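Long-range contacts in phosphodiesterase (Salpingoeca rosetta, PDB 5VYD), which is a helical phosphodiesterase-family protein of the HD clan that holds zinc and magnesium ions: residues Phe11-Asp16 with Leu75-Leu80; Leu36-Gln41 with Glu94-Leu99; Arg50-Lys55 with Cys151-Asn156. All coordinates share one frame; numbering follows the deposited sequence. Where two conformers were deposited one is given.

Contact 1: residues Phe11-Asp16 with Leu75-Leu80; sequences FTWDFD and LHTTYL
NE2 of His76, lying against Phe15 and at the edge of the Phe11 ring, is hydrogen-bonded to the backbone O of Leu10, just before the loop Phe11-Asp16. The setting is an aromatic cluster of Phe11, Phe15, His76 and Tyr79, which seats the N-terminal loop on helix 68-86 of this all-helical phosphodiesterase fold. The Phe15 and His76 rings form an offset stack, with centroids 4.1 Å apart and planes at 12°. Phe15 CB also lies over the His76 face, a CH-pi contact 3.7 Å from the centroid. With chi1 at -176° the imidazole swings away from the backbone N and out from the helix to the loop. At the rim of that ring, CE1 of His76 approaches Thr12 O at 3.2 Å, near the ring plane. The stack and the bond to Leu10 together would fix the rotation of the imidazole. Phe11 presents one face to Tyr79, whose CE2 comes to 3.3 Å from Phe11 CG. These two rings are oblique to each other. A type I beta turn from Thr12 to Phe15 reverses the chain, so that Phe11 and Phe15 both reach His76. Helix 22-35 lies against the Phe11 side through Arg31, Val32 and Glu35. The Trp13 indole rests on Thr77 and Leu80. Its CZ3 meets Thr77 CG2 at 3.7 Å, and Phe295 packs edge-to-face with it. Leu80 CD1 stands over the five-membered ring, 3.8 Å from its centroid and 13° off the normal.

Contact 2: residues Leu36-Gln41 with Glu94-Leu99; sequences LHVIEQ and ELLAML
Leu36 and Leu99 make the tight part of this contact, with Leu36 CD1 3.6 Å from Leu99 CD1. The two side chains approach at a slant, and Leu36 CD1 also reaches Leu99 CD2. Leu36 CB rests on Leu95 CD2 at 3.9 Å, so one leucine meets two residues a helical turn apart. Val38 is buried and packs at slightly longer distances. Its CG1 lies 4.1 Å from Leu95 CD2. Its CG2, wedged between the backbone N and the carbonyl carbon, faces Leu99 CD2 at 4.0 Å and Leu96 CD1 at 4.1 Å. Phe33 of helix 22-35 touches Val38, Leu96 and Leu99, and Tyr79 lies on Leu36. No hydrogen bond joins the two segments. On the solvent side lie His37, Glu40 and Gln41. There His37 ND1 donates to Glu40 OE2 at 2.8 Å, but this bond is doubtful because Glu40 has two conformers. His37 is also the N-cap residue of helix 38-42, and its positive phi marks the break after the preceding helix. The contact is apolar packing of a short helix and its entry turn on helix 92-104, in the outer part of the helical phosphodiesterase fold.

Contact 3: residues Arg50-Lys55 with Cys151-Asn156; sequences RKWLQK and CNVVEN
Cys151 has the most surface buried here, and its sulfur lies against two lysine chains of the helix. SG is 3.6 Å from Lys55 CD and 3.7 Å from Lys51 CG. It touches the aliphatic parts of both chains. Lys51 is extended as far as CE, which lies 3.9 Å from Cys151 SG; the bend at chi4 (54°) turns only NZ. Trp52 is the second main residue. Its CB packs on Cys151 CB at 4.0 Å and sits 3.7 Å from Cys151 O. The contact joins helix 46-59 to the loop between helices 133-146 and 159-174, two parts of the helical phosphodiesterase fold far apart in sequence. In that loop Asn152 is the centre of an inverse gamma turn, and a type I beta turn runs from Asn152 to Glu155. These turns bring Val153 back toward the helix as the third residue. Its CG2 meets Trp52 CB at 3.7 Å, neither over the indole face nor at its edge. The Trp52 first torsion (chi1 173°) sends the buried indole inward, where it also packs on Phe33, Ile100, Ile145 and Leu146. Asn152 OD1 accepts a weak bond from Val154 N at 3.3 Å.

In the fold
From the N terminus, the chain passes first through the loop 11-16, which contact 1 ties to helix 68-86. Next come Leu36-Gln41, which contact 2 joins to helix 92-104. Helix 46-59 follows, and contact 3 links it to the loop before helix 159-174. Each contact closes a long loop. The second segments follow in the same order as the first, so each pair of contacts crosses and none nests. Contacts 1 and 2 touch through Tyr79 with Leu36 and Leu75 with Leu99. Contacts 2 and 3 touch through Leu96 and Val154. Contacts 1 and 3 do not touch; their nearest atoms are about 6 Å apart. Contact 2 thus bridges the other two.

Contact 1: residues Phe11-Asp16 with Leu75-Leu80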
loop_
_atom_site.group_PDB
_atom_site.type_symbol
_atom_site.label_atom_id
_atom_site.label_comp_id
_atom_site.label_asym_id
_atom_site.label_seq_id
_atom_site.Cartn_x
_atom_site.Cartn_y
_atom_site.Cartn_z
ATOM N N PHE A 11 -1.542 17.093 5.562
ATOM C CA PHE A 11 -1.655 16.304 4.339
ATOM C C PHE A 11 -0.663 16.813 3.295
ATOM O O PHE A 11 -1.017 17.411 2.278
ATOM C CB PHE A 11 -3.092 16.334 3.832
ATOM C CG PHE A 11 -4.077 15.759 4.807
ATOM C CD1 PHE A 11 -3.848 14.522 5.389
ATOM C CD2 PHE A 11 -5.215 16.462 5.163
ATOM C CE1 PHE A 11 -4.745 13.989 6.296
ATOM C CE2 PHE A 11 -6.115 15.936 6.071
ATOM C CZ PHE A 11 -5.881 14.697 6.638
ATOM N N THR A 12 0.609 16.552 3.579
ATOM C CA THR A 12 1.712 16.833 2.673
ATOM C C THR A 12 2.458 15.540 2.368
ATOM O O THR A 12 2.232 14.499 2.992
ATOM C CB THR A 12 2.675 17.872 3.262
ATOM O OG1 THR A 12 3.116 17.442 4.556
ATOM C CG2 THR A 12 1.992 19.224 3.382
ATOM N N TRP A 13 3.367 15.620 1.401
ATOM C CA TRP A 13 4.085 14.454 0.911
ATOM C C TRP A 13 5.321 14.111 1.733
ATOM O O TRP A 13 6.096 13.241 1.323
ATOM C CB TRP A 13 4.473 14.659 -0.556
ATOM C CG TRP A 13 3.351 14.346 -1.489
ATOM C CD1 TRP A 13 2.486 15.233 -2.062
ATOM C CD2 TRP A 13 2.953 13.047 -1.937
ATOM N NE1 TRP A 13 1.579 14.564 -2.849
ATOM C CE2 TRP A 13 1.844 13.221 -2.790
ATOM C CE3 TRP A 13 3.432 11.752 -1.705
ATOM C CZ2 TRP A 13 1.204 12.149 -3.411
ATOM C CZ3 TRP A 13 2.794 10.689 -2.323
ATOM C CH2 TRP A 13 1.693 10.895 -3.167
ATOM N N ASP A 14 5.524 14.763 2.876
ATOM C CA ASP A 14 6.632 14.440 3.766
ATOM C C ASP A 14 6.181 13.655 4.990
ATOM O O ASP A 14 6.991 13.402 5.886
ATOM C CB ASP A 14 7.358 15.716 4.202
ATOM C CG ASP A 14 6.496 16.606 5.078
ATOM O OD1 ASP A 14 5.287 16.731 4.791
ATOM O OD2 ASP A 14 7.025 17.175 6.059
ATOM N N PHE A 15 4.911 13.267 5.044
ATOM C CA PHE A 15 4.385 12.555 6.199
ATOM C C PHE A 15 5.060 11.198 6.356
ATOM O O PHE A 15 5.240 10.457 5.386
ATOM C CB PHE A 15 2.872 12.377 6.057
ATOM C CG PHE A 15 2.249 11.546 7.145
ATOM C CD1 PHE A 15 1.907 12.118 8.361
ATOM C CD2 PHE A 15 1.994 10.200 6.950
ATOM C CE1 PHE A 15 1.332 11.362 9.364
ATOM C CE2 PHE A 15 1.418 9.436 7.952
ATOM C CZ PHE A 15 1.087 10.019 9.159
ATOM N N ASP A 16 5.441 10.876 7.590
ATOM C CA ASP A 16 5.952 9.550 7.919
ATOM C C ASP A 16 5.390 9.144 9.272
ATOM O O ASP A 16 5.608 9.837 10.270
ATOM C CB ASP A 16 7.484 9.516 7.936
ATOM C CG ASP A 16 8.037 8.095 7.986
ATOM O OD1 ASP A 16 7.351 7.194 8.509
ATOM O OD2 ASP A 16 9.162 7.873 7.500
ATOM N N LEU A 75 -2.667 4.534 3.843
ATOM C CA LEU A 75 -3.895 5.322 3.875
ATOM C C LEU A 75 -3.613 6.795 3.607
ATOM O O LEU A 75 -4.274 7.422 2.772
ATOM C CB LEU A 75 -4.600 5.153 5.219
ATOM C CG LEU A 75 -5.789 6.096 5.432
ATOM C CD1 LEU A 75 -6.992 5.657 4.608
ATOM C CD2 LEU A 75 -6.151 6.215 6.898
ATOM N N HIS A 76 -2.636 7.367 4.315
ATOM C CA HIS A 76 -2.310 8.774 4.115
ATOM C C HIS A 76 -1.892 9.038 2.674
ATOM O O HIS A 76 -2.331 10.018 2.061
ATOM C CB HIS A 76 -1.205 9.201 5.084
ATOM C CG HIS A 76 -0.870 10.660 5.021
ATOM N ND1 HIS A 76 -0.090 11.202 4.021
ATOM C CD2 HIS A 76 -1.201 11.688 5.838
ATOM C CE1 HIS A 76 0.039 12.501 4.221
ATOM N NE2 HIS A 76 -0.624 12.822 5.318
ATOM N N THR A 77 -1.054 8.166 2.111
ATOM C CA THR A 77 -0.630 8.337 0.725
ATOM C C THR A 77 -1.799 8.150 -0.233
ATOM O O THR A 77 -1.912 8.878 -1.226
ATOM C CB THR A 77 0.498 7.359 0.389
ATOM O OG1 THR A 77 1.526 7.461 1.381
ATOM C CG2 THR A 77 1.093 7.682 -0.980
ATOM N N THR A 78 -2.673 7.177 0.043
ATOM C CA THR A 78 -3.874 7.011 -0.769
ATOM C C THR A 78 -4.738 8.263 -0.722
ATOM O O THR A 78 -5.295 8.681 -1.743
ATOM C CB THR A 78 -4.672 5.794 -0.299
ATOM O OG1 THR A 78 -3.877 4.613 -0.447
ATOM C CG2 THR A 78 -5.941 5.635 -1.120
ATOM N N TYR A 79 -4.853 8.879 0.458
ATOM C CA TYR A 79 -5.567 10.145 0.570
ATOM C C TYR A 79 -4.984 11.185 -0.378
ATOM O O TYR A 79 -5.723 11.872 -1.093
ATOM C CB TYR A 79 -5.524 10.652 2.014
ATOM C CG TYR A 79 -6.039 12.067 2.166
ATOM C CD1 TYR A 79 -7.392 12.319 2.344
ATOM C CD2 TYR A 79 -5.170 13.154 2.120
ATOM C CE1 TYR A 79 -7.868 13.615 2.476
ATOM C CE2 TYR A 79 -5.637 14.449 2.245
ATOM C CZ TYR A 79 -6.985 14.675 2.427
ATOM O OH TYR A 79 -7.447 15.966 2.557
ATOM N N LEU A 80 -3.656 11.309 -0.401
ATOM C CA LEU A 80 -3.019 12.296 -1.267
ATOM C C LEU A 80 -3.231 11.965 -2.741
ATOM O O LEU A 80 -3.508 12.860 -3.549
ATOM C CB LEU A 80 -1.527 12.386 -0.944
ATOM C CG LEU A 80 -1.205 12.865 0.473
ATOM C CD1 LEU A 80 0.298 12.930 0.701
ATOM C CD2 LEU A 80 -1.848 14.220 0.726
#

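Contact 2: residues Leu36-Gln41 with Glu94-Leu99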
loop_
_atom_site.group_PDB
_atom_site.type_symbol
_atom_site.label_atom_id
_atom_site.label_comp_id
_atom_site.label_asym_id
_atom_site.label_seq_id
_atom_site.Cartn_x
_atom_site.Cartn_y
_atom_site.Cartn_z
ATOM N N LEU A 36 -12.665 13.836 3.818
ATOM C CA LEU A 36 -13.313 13.269 2.644
ATOM C C LEU A 36 -14.829 13.205 2.779
ATOM O O LEU A 36 -15.501 12.777 1.836
ATOM C CB LEU A 36 -12.746 11.875 2.359
ATOM C CG LEU A 36 -11.242 11.887 2.080
ATOM C CD1 LEU A 36 -10.682 10.479 2.003
ATOM C CD2 LEU A 36 -10.943 12.655 0.800
ATOM N N HIS A 37 -15.373 13.612 3.930
ATOM C CA HIS A 37 -16.810 13.751 4.168
ATOM C C HIS A 37 -17.558 12.426 4.090
ATOM O O HIS A 37 -18.787 12.411 3.961
ATOM C CB HIS A 37 -17.434 14.764 3.200
ATOM C CG HIS A 37 -16.778 16.106 3.241
ATOM N ND1 HIS A 37 -17.106 17.066 4.173
ATOM C CD2 HIS A 37 -15.794 16.641 2.478
ATOM C CE1 HIS A 37 -16.361 18.139 3.976
ATOM N NE2 HIS A 37 -15.556 17.907 2.955
ATOM N N VAL A 38 -16.849 11.300 4.185
ATOM C CA VAL A 38 -17.523 10.009 4.140
ATOM C C VAL A 38 -18.289 9.729 5.426
ATOM O O VAL A 38 -19.180 8.872 5.438
ATOM C CB VAL A 38 -16.511 8.888 3.845
ATOM C CG1 VAL A 38 -15.923 9.065 2.448
ATOM C CG2 VAL A 38 -15.412 8.877 4.896
ATOM N N ILE A 39 -17.975 10.439 6.512
ATOM C CA ILE A 39 -18.685 10.221 7.770
ATOM C C ILE A 39 -20.116 10.737 7.671
ATOM O O ILE A 39 -21.074 10.009 7.955
ATOM C CB ILE A 39 -17.925 10.870 8.941
ATOM C CG1 ILE A 39 -16.542 10.231 9.093
ATOM C CG2 ILE A 39 -18.717 10.731 10.227
ATOM C CD1 ILE A 39 -15.722 10.797 10.237
ATOM N N GLU A 40 -20.287 12.000 7.265
ATOM C CA GLU A 40 -21.641 12.518 7.117
ATOM C C GLU A 40 -22.357 11.917 5.916
ATOM O O GLU A 40 -23.589 11.829 5.926
ATOM C CB GLU A 40 -21.633 14.045 7.014
ATOM C CG GLU A 40 -20.680 14.621 5.981
ATOM C CD GLU A 40 -19.398 15.138 6.602
ATOM O OE1 GLU A 40 -18.866 14.467 7.512
ATOM O OE2 GLU A 40 -18.931 16.221 6.188
ATOM N N GLN A 41 -21.618 11.480 4.892
ATOM C CA GLN A 41 -22.252 10.894 3.715
ATOM C C GLN A 41 -22.990 9.609 4.063
ATOM O O GLN A 41 -24.122 9.393 3.615
ATOM C CB GLN A 41 -21.207 10.628 2.633
ATOM C CG GLN A 41 -21.784 9.999 1.380
ATOM C CD GLN A 41 -22.623 10.974 0.577
ATOM O OE1 GLN A 41 -22.238 12.129 0.383
ATOM N NE2 GLN A 41 -23.778 10.514 0.106
ATOM N N GLU A 94 -16.797 4.381 -3.397
ATOM C CA GLU A 94 -15.432 3.954 -3.684
ATOM C C GLU A 94 -14.421 4.704 -2.828
ATOM O O GLU A 94 -13.379 4.146 -2.462
ATOM C CB GLU A 94 -15.131 4.144 -5.172
ATOM C CG GLU A 94 -15.940 3.229 -6.078
ATOM C CD GLU A 94 -16.067 3.762 -7.492
ATOM O OE1 GLU A 94 -15.685 4.929 -7.723
ATOM O OE2 GLU A 94 -16.550 3.018 -8.370
ATOM N N LEU A 95 -14.716 5.959 -2.489
ATOM C CA LEU A 95 -13.827 6.731 -1.629
ATOM C C LEU A 95 -13.722 6.098 -0.247
ATOM O O LEU A 95 -12.622 5.930 0.293
ATOM C CB LEU A 95 -14.333 8.171 -1.542
ATOM C CG LEU A 95 -13.440 9.254 -0.946
ATOM C CD1 LEU A 95 -12.119 9.341 -1.693
ATOM C CD2 LEU A 95 -14.176 10.580 -0.995
ATOM N N LEU A 96 -14.863 5.729 0.340
ATOM C CA LEU A 96 -14.844 5.027 1.619
ATOM C C LEU A 96 -14.171 3.668 1.483
ATOM O O LEU A 96 -13.433 3.243 2.380
ATOM C CB LEU A 96 -16.269 4.870 2.152
ATOM C CG LEU A 96 -16.442 4.107 3.470
ATOM C CD1 LEU A 96 -15.710 4.805 4.602
ATOM C CD2 LEU A 96 -17.914 3.945 3.811
ATOM N N ALA A 97 -14.410 2.975 0.366
ATOM C CA ALA A 97 -13.802 1.665 0.158
ATOM C C ALA A 97 -12.279 1.751 0.149
ATOM O O ALA A 97 -11.602 0.895 0.730
ATOM C CB ALA A 97 -14.317 1.053 -1.144
ATOM N N MET A 98 -11.725 2.779 -0.502
ATOM C CA MET A 98 -10.274 2.936 -0.555
ATOM C C MET A 98 -9.687 3.199 0.824
ATOM O O MET A 98 -8.549 2.798 1.098
ATOM C CB MET A 98 -9.903 4.070 -1.511
ATOM C CG MET A 98 -10.255 3.792 -2.961
ATOM S SD MET A 98 -9.353 2.388 -3.642
ATOM C CE MET A 98 -7.733 3.118 -3.872
ATOM N N LEU A 99 -10.435 3.878 1.696
ATOM C CA LEU A 99 -9.962 4.102 3.058
ATOM C C LEU A 99 -9.868 2.792 3.825
ATOM O O LEU A 99 -8.879 2.541 4.522
ATOM C CB LEU A 99 -10.888 5.082 3.782
ATOM C CG LEU A 99 -10.583 6.582 3.713
ATOM C CD1 LEU A 99 -9.947 6.984 2.387
ATOM C CD2 LEU A 99 -11.860 7.370 3.957
#

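Contact 3: residues Arg50-Lys55 with Cys151-Asn156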
loop_
_atom_site.group_PDB
_atom_site.type_symbol
_atom_site.label_atom_id
_atom_site.label_comp_id
_atom_site.label_asym_id
_atom_site.label_seq_id
_atom_site.Cartn_x
_atom_site.Cartn_y
_atom_site.Cartn_z
ATOM N N ARG A 50 -14.113 4.488 15.675
ATOM C CA ARG A 50 -12.995 4.409 16.609
ATOM C C ARG A 50 -12.716 2.969 17.019
ATOM O O ARG A 50 -11.557 2.586 17.206
ATOM C CB ARG A 50 -13.270 5.281 17.833
ATOM C CG ARG A 50 -12.480 6.573 17.822
ATOM C CD ARG A 50 -13.123 7.654 18.667
ATOM N NE ARG A 50 -12.537 8.956 18.364
ATOM C CZ ARG A 50 -12.949 9.748 17.378
ATOM N NH1 ARG A 50 -13.958 9.373 16.602
ATOM N NH2 ARG A 50 -12.355 10.915 17.169
ATOM N N LYS A 51 -13.762 2.154 17.156
ATOM C CA LYS A 51 -13.551 0.753 17.501
ATOM C C LYS A 51 -12.943 -0.011 16.331
ATOM O O LYS A 51 -12.073 -0.868 16.526
ATOM C CB LYS A 51 -14.867 0.118 17.947
ATOM C CG LYS A 51 -14.734 -1.322 18.419
ATOM C CD LYS A 51 -15.988 -1.787 19.141
ATOM C CE LYS A 51 -16.047 -3.307 19.238
ATOM N NZ LYS A 51 -14.817 -3.888 19.846
ATOM N N TRP A 52 -13.376 0.299 15.106
ATOM C CA TRP A 52 -12.804 -0.343 13.928
ATOM C C TRP A 52 -11.329 0.013 13.772
ATOM O O TRP A 52 -10.490 -0.867 13.551
ATOM C CB TRP A 52 -13.601 0.052 12.683
ATOM C CG TRP A 52 -13.003 -0.417 11.392
ATOM C CD1 TRP A 52 -13.055 -1.678 10.872
ATOM C CD2 TRP A 52 -12.267 0.374 10.453
ATOM N NE1 TRP A 52 -12.392 -1.721 9.668
ATOM C CE2 TRP A 52 -11.901 -0.473 9.389
ATOM C CE3 TRP A 52 -11.882 1.718 10.409
ATOM C CZ2 TRP A 52 -11.164 -0.023 8.296
ATOM C CZ3 TRP A 52 -11.152 2.164 9.320
ATOM C CH2 TRP A 52 -10.801 1.296 8.280
ATOM N N LEU A 53 -10.995 1.304 13.896
ATOM C CA LEU A 53 -9.597 1.726 13.835
ATOM C C LEU A 53 -8.752 1.022 14.886
ATOM O O LEU A 53 -7.561 0.776 14.667
ATOM C CB LEU A 53 -9.489 3.237 14.035
ATOM C CG LEU A 53 -9.908 4.149 12.889
ATOM C CD1 LEU A 53 -9.792 5.598 13.321
ATOM C CD2 LEU A 53 -9.040 3.875 11.681
ATOM N N GLN A 54 -9.349 0.711 16.034
ATOM C CA GLN A 54 -8.633 0.041 17.109
ATOM C C GLN A 54 -8.415 -1.432 16.801
ATOM O O GLN A 54 -7.309 -1.949 16.990
ATOM C CB GLN A 54 -9.404 0.230 18.416
ATOM C CG GLN A 54 -9.163 -0.820 19.476
ATOM C CD GLN A 54 -10.289 -0.859 20.495
ATOM O OE1 GLN A 54 -11.467 -0.904 20.132
ATOM N NE2 GLN A 54 -9.935 -0.832 21.775
ATOM N N LYS A 55 -9.451 -2.114 16.305
ATOM C CA LYS A 55 -9.317 -3.534 15.998
ATOM C C LYS A 55 -8.421 -3.771 14.788
ATOM O O LYS A 55 -7.723 -4.788 14.729
ATOM C CB LYS A 55 -10.691 -4.170 15.776
ATOM C CG LYS A 55 -11.506 -4.320 17.053
ATOM C CD LYS A 55 -12.490 -5.483 16.966
ATOM C CE LYS A 55 -11.769 -6.826 16.924
ATOM N NZ LYS A 55 -12.723 -7.971 16.964
ATOM N N CYS A 151 -18.079 -2.718 14.906
ATOM C CA CYS A 151 -17.087 -2.090 14.041
ATOM C C CYS A 151 -17.635 -1.785 12.655
ATOM O O CYS A 151 -16.862 -1.397 11.772
ATOM C CB CYS A 151 -15.842 -2.977 13.909
ATOM S SG CYS A 151 -15.084 -3.466 15.470
ATOM N N ASN A 152 -18.940 -1.945 12.438
ATOM C CA ASN A 152 -19.525 -1.855 11.102
ATOM C C ASN A 152 -19.592 -0.391 10.677
ATOM O O ASN A 152 -20.617 0.286 10.787
ATOM C CB ASN A 152 -20.898 -2.511 11.077
ATOM C CG ASN A 152 -21.329 -2.900 9.678
ATOM O OD1 ASN A 152 -20.842 -2.345 8.693
ATOM N ND2 ASN A 152 -22.245 -3.859 9.582
ATOM N N VAL A 153 -18.460 0.103 10.169
ATOM C CA VAL A 153 -18.392 1.468 9.654
ATOM C C VAL A 153 -19.317 1.643 8.454
ATOM O O VAL A 153 -19.787 2.754 8.177
ATOM C CB VAL A 153 -16.926 1.815 9.312
ATOM C CG1 VAL A 153 -16.820 3.154 8.615
ATOM C CG2 VAL A 153 -16.082 1.815 10.574
ATOM N N VAL A 154 -19.618 0.556 7.742
ATOM C CA VAL A 154 -20.398 0.623 6.512
ATOM C C VAL A 154 -21.813 0.098 6.734
ATOM O O VAL A 154 -22.448 -0.409 5.802
ATOM C CB VAL A 154 -19.702 -0.157 5.381
ATOM C CG1 VAL A 154 -18.367 0.486 5.029
ATOM C CG2 VAL A 154 -19.506 -1.615 5.782
ATOM N N GLU A 155 -22.326 0.229 7.960
ATOM C CA GLU A 155 -23.619 -0.365 8.285
ATOM C C GLU A 155 -24.777 0.326 7.575
ATOM O O GLU A 155 -25.826 -0.296 7.386
ATOM C CB GLU A 155 -23.846 -0.341 9.798
ATOM C CG GLU A 155 -23.909 1.052 10.408
ATOM C CD GLU A 155 -24.076 1.025 11.917
ATOM O OE1 GLU A 155 -24.496 -0.022 12.454
ATOM O OE2 GLU A 155 -23.783 2.054 12.565
ATOM N N ASN A 156 -24.609 1.582 7.161
ATOM C CA ASN A 156 -25.703 2.349 6.575
ATOM C C ASN A 156 -25.748 2.285 5.052
ATOM O O ASN A 156 -26.698 2.807 4.461
ATOM C CB ASN A 156 -25.616 3.818 7.014
ATOM C CG ASN A 156 -25.702 3.986 8.521
ATOM O OD1 ASN A 156 -26.404 3.239 9.202
ATOM N ND2 ASN A 156 -24.982 4.968 9.048
#